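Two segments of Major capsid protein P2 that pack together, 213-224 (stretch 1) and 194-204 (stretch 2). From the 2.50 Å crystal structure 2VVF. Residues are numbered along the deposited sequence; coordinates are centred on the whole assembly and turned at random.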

# COMPACT_ATOMS: atom_id res chain seq x y z
N ALA A 213 -2.49 10.83 -8.73
CA ALA A 213 -3.60 11.26 -9.57
C ALA A 213 -3.20 12.52 -10.32
O ALA A 213 -2.66 13.46 -9.73
CB ALA A 213 -4.84 11.52 -8.72
N VAL A 214 -3.45 12.54 -11.62
CA VAL A 214 -3.12 13.70 -12.44
C VAL A 214 -4.13 14.82 -12.23
O VAL A 214 -5.34 14.61 -12.33
CB VAL A 214 -3.00 13.32 -13.93
CG1 VAL A 214 -2.65 14.54 -14.77
CG2 VAL A 214 -1.96 12.22 -14.12
N LEU A 215 -3.62 16.01 -11.91
CA LEU A 215 -4.48 17.17 -11.67
C LEU A 215 -4.77 17.90 -12.97
O LEU A 215 -3.90 18.01 -13.84
CB LEU A 215 -3.83 18.12 -10.66
CG LEU A 215 -3.47 17.53 -9.30
CD1 LEU A 215 -2.77 18.57 -8.43
CD2 LEU A 215 -4.71 16.98 -8.60
N ASP A 216 -5.99 18.41 -13.11
CA ASP A 216 -6.40 19.13 -14.31
C ASP A 216 -5.57 20.40 -14.52
O ASP A 216 -5.28 21.12 -13.57
CB ASP A 216 -7.88 19.48 -14.24
CG ASP A 216 -8.77 18.26 -14.26
OD1 ASP A 216 -8.25 17.15 -14.48
OD2 ASP A 216 -9.99 18.40 -14.05
N ASN A 217 -5.22 20.65 -15.77
CA ASN A 217 -4.45 21.84 -16.13
C ASN A 217 -3.20 22.00 -15.27
O ASN A 217 -2.84 23.10 -14.87
CB ASN A 217 -5.32 23.10 -16.03
CG ASN A 217 -6.62 22.96 -16.80
OD1 ASN A 217 -6.62 22.56 -17.97
ND2 ASN A 217 -7.73 23.28 -16.15
N THR A 218 -2.52 20.88 -15.02
CA THR A 218 -1.31 20.86 -14.21
C THR A 218 -0.28 19.89 -14.75
O THR A 218 -0.60 18.75 -15.09
CB THR A 218 -1.61 20.52 -12.74
OG1 THR A 218 -2.75 21.25 -12.29
CG2 THR A 218 -0.40 20.87 -11.87
N TYR A 219 0.98 20.33 -14.79
CA TYR A 219 2.09 19.48 -15.20
C TYR A 219 2.95 19.29 -13.96
O TYR A 219 3.67 20.21 -13.55
CB TYR A 219 2.90 20.13 -16.32
CG TYR A 219 3.87 19.18 -16.99
CD1 TYR A 219 3.57 18.60 -18.21
CD2 TYR A 219 5.09 18.88 -16.40
CE1 TYR A 219 4.45 17.73 -18.83
CE2 TYR A 219 5.99 18.02 -17.00
CZ TYR A 219 5.66 17.45 -18.22
OH TYR A 219 6.55 16.59 -18.83
N THR A 220 2.84 18.12 -13.34
CA THR A 220 3.57 17.83 -12.12
C THR A 220 4.90 17.13 -12.35
O THR A 220 4.97 16.11 -13.04
CB THR A 220 2.70 17.04 -11.12
OG1 THR A 220 1.62 17.87 -10.66
CG2 THR A 220 3.52 16.58 -9.93
N ILE A 221 5.95 17.67 -11.74
CA ILE A 221 7.28 17.08 -11.80
C ILE A 221 7.59 16.54 -10.42
O ILE A 221 8.15 17.24 -9.57
CB ILE A 221 8.33 18.10 -12.26
CG1 ILE A 221 8.14 18.44 -13.74
CG2 ILE A 221 9.73 17.56 -12.01
CD1 ILE A 221 9.04 19.55 -14.24
N ASP A 222 7.18 15.30 -10.17
CA ASP A 222 7.37 14.65 -8.89
C ASP A 222 8.78 14.08 -8.75
O ASP A 222 9.17 13.19 -9.51
CB ASP A 222 6.34 13.53 -8.72
CG ASP A 222 5.97 13.28 -7.28
OD1 ASP A 222 6.86 13.41 -6.41
OD2 ASP A 222 4.81 12.92 -7.01
N PHE A 223 9.53 14.59 -7.78
CA PHE A 223 10.89 14.12 -7.55
C PHE A 223 10.94 13.07 -6.45
O PHE A 223 12.01 12.60 -6.06
CB PHE A 223 11.80 15.30 -7.17
CG PHE A 223 11.98 16.31 -8.26
CD1 PHE A 223 12.63 15.98 -9.44
CD2 PHE A 223 11.50 17.61 -8.10
CE1 PHE A 223 12.79 16.93 -10.44
CE2 PHE A 223 11.66 18.55 -9.10
CZ PHE A 223 12.31 18.21 -10.27
N MET A 224 9.77 12.69 -5.93
CA MET A 224 9.68 11.70 -4.87
C MET A 224 8.64 10.63 -5.20
O MET A 224 7.88 10.20 -4.33
CB MET A 224 9.33 12.37 -3.54
CG MET A 224 10.44 13.23 -2.96
SD MET A 224 10.21 13.54 -1.20
CE MET A 224 8.47 13.97 -1.15
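Stretch 2, residues 194-204: WRDLLKKADND

Stretch 2 runs alongside the strand 218-222 as a corner, a short extended segment and then a helix, and it fastens itself mainly by side chains that reach backbone carbonyls. At the corner, Arg 195 (phi/psi -134/107) points its CA-to-CB bond toward stretch 1 and spends its guanidinium on the end of the strand: Arg 195 NH2 donates to Asp 222 O at 2.7 Å, with the acceptor near the guanidinium plane. One face of that group is left for apolar cover, with Ile 221 CG2 3.9 Å from Arg 195 NH1 and Phe 223 CD1 3.9 Å from Arg 195 NH2.

The chain then extends through 196-199. Asp 196 and Leu 197 make no contact, but Leu 198, at -87/129, offers its carbonyl to the long arm of Tyr 219, whose OH donates to Leu 198 O at 2.7 Å. The hydrogen bond holds the phenol at its tip, and Tyr 219 OH also lies 3.5 Å from Leu 198 CB.

Lys 199 is at the N-cap position, its CA-to-CB bond pointing away from stretch 1, and from Lys 200 the chain is helical. The helix crosses the strand at 48°, both running broadly the same way, with axes 9.0 Å apart at closest approach. That spacing leaves room for the Tyr 219 ring, whose CE1 is 3.7 Å from Lys 200 CA. Lys 200 itself stretches out until NZ stands 3.0 Å from Thr 218 O; NZ also donates to a water that in turn donates to Leu 215 O.

Ala 201 and Asp 202 stay clear. One turn on from Lys 199, the CA-to-CB bond of Asn 203 points toward stretch 1, its ND2 lying over one face of the Tyr 219 ring and donating to Thr 220 O at 2.9 Å. All three hydrogen bonds between the stretches thus run from a side chain to a backbone carbonyl, two from stretch 2 and one from Tyr 219. Asp 204 closes the contact: Asp 204 OD2 forms a salt bridge with Lys 200 NZ at 3.1 Å and rests 3.2 Å from Val 214 CG1.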

# COMPACT_ATOMS: atom_id res chain seq x y z
N TRP A 194 17.88 16.15 -16.19
CA TRP A 194 17.33 15.13 -15.30
C TRP A 194 15.96 14.65 -15.79
O TRP A 194 15.57 13.51 -15.54
CB TRP A 194 17.25 15.66 -13.87
CG TRP A 194 18.61 15.75 -13.24
CD1 TRP A 194 19.37 16.87 -13.11
CD2 TRP A 194 19.40 14.66 -12.77
NE1 TRP A 194 20.58 16.55 -12.53
CE2 TRP A 194 20.62 15.19 -12.31
CE3 TRP A 194 19.18 13.28 -12.65
CZ2 TRP A 194 21.62 14.40 -11.75
CZ3 TRP A 194 20.17 12.50 -12.09
CH2 TRP A 194 21.38 13.06 -11.65
N ARG A 195 15.26 15.53 -16.49
CA ARG A 195 13.96 15.19 -17.05
C ARG A 195 13.94 15.67 -18.50
O ARG A 195 13.91 16.87 -18.77
CB ARG A 195 12.83 15.84 -16.26
CG ARG A 195 12.75 15.40 -14.81
CD ARG A 195 11.95 14.12 -14.66
NE ARG A 195 12.03 13.58 -13.31
CZ ARG A 195 10.98 13.43 -12.50
NH1 ARG A 195 9.77 13.78 -12.92
NH2 ARG A 195 11.14 12.93 -11.29
N ASP A 196 14.01 14.72 -19.43
CA ASP A 196 13.99 15.04 -20.84
C ASP A 196 12.71 15.79 -21.16
O ASP A 196 11.79 15.84 -20.35
CB ASP A 196 14.06 13.76 -21.67
CG ASP A 196 15.15 13.80 -22.72
OD1 ASP A 196 15.59 14.91 -23.08
OD2 ASP A 196 15.57 12.71 -23.18
N LEU A 197 12.64 16.37 -22.36
CA LEU A 197 11.44 17.06 -22.78
C LEU A 197 10.34 16.00 -22.88
O LEU A 197 10.12 15.42 -23.94
CB LEU A 197 11.65 17.73 -24.14
CG LEU A 197 10.56 18.69 -24.62
CD1 LEU A 197 10.30 19.77 -23.59
CD2 LEU A 197 10.93 19.30 -25.96
N LEU A 198 9.70 15.72 -21.75
CA LEU A 198 8.65 14.71 -21.68
C LEU A 198 7.28 15.26 -22.04
O LEU A 198 6.83 16.25 -21.48
CB LEU A 198 8.59 14.10 -20.28
CG LEU A 198 9.72 13.17 -19.84
CD1 LEU A 198 9.29 12.30 -18.66
CD2 LEU A 198 10.21 12.32 -20.99
N LYS A 199 6.59 14.57 -22.95
CA LYS A 199 5.25 14.98 -23.35
C LYS A 199 4.31 14.78 -22.16
O LYS A 199 4.50 13.87 -21.36
CB LYS A 199 4.78 14.14 -24.53
CG LYS A 199 4.43 14.94 -25.77
CD LYS A 199 4.55 14.09 -27.02
CE LYS A 199 5.98 13.60 -27.21
NZ LYS A 199 6.23 13.13 -28.60
N LYS A 200 3.30 15.64 -22.06
CA LYS A 200 2.34 15.55 -20.96
C LYS A 200 1.79 14.14 -20.76
O LYS A 200 1.75 13.64 -19.64
CB LYS A 200 1.19 16.53 -21.18
CG LYS A 200 0.02 16.34 -20.23
CD LYS A 200 -0.88 17.56 -20.20
CE LYS A 200 -1.95 17.44 -19.13
NZ LYS A 200 -1.37 17.55 -17.76
N ALA A 201 1.37 13.50 -21.85
CA ALA A 201 0.82 12.15 -21.78
C ALA A 201 1.82 11.17 -21.18
O ALA A 201 1.45 10.26 -20.44
CB ALA A 201 0.38 11.68 -23.16
N ASP A 202 3.10 11.36 -21.50
CA ASP A 202 4.16 10.48 -21.00
C ASP A 202 4.47 10.77 -19.53
O ASP A 202 4.67 9.85 -18.74
CB ASP A 202 5.42 10.63 -21.85
CG ASP A 202 5.26 10.03 -23.23
OD1 ASP A 202 4.61 8.96 -23.34
OD2 ASP A 202 5.76 10.63 -24.20
N ASN A 203 4.51 12.05 -19.18
CA ASN A 203 4.78 12.46 -17.80
C ASN A 203 3.64 12.00 -16.90
O ASN A 203 3.87 11.49 -15.80
CB ASN A 203 4.93 13.98 -17.72
CG ASN A 203 5.22 14.46 -16.32
OD1 ASN A 203 6.35 14.34 -15.83
ND2 ASN A 203 4.21 15.00 -15.65
N ASP A 204 2.41 12.19 -17.37
CA ASP A 204 1.23 11.81 -16.61
C ASP A 204 1.12 10.30 -16.42
O ASP A 204 0.54 9.83 -15.44
CB ASP A 204 -0.03 12.36 -17.28
CG ASP A 204 -0.14 13.88 -17.16
OD1 ASP A 204 0.81 14.51 -16.64
OD2 ASP A 204 -1.18 14.43 -17.58
O HOH W 1 -3.64 17.79 -16.46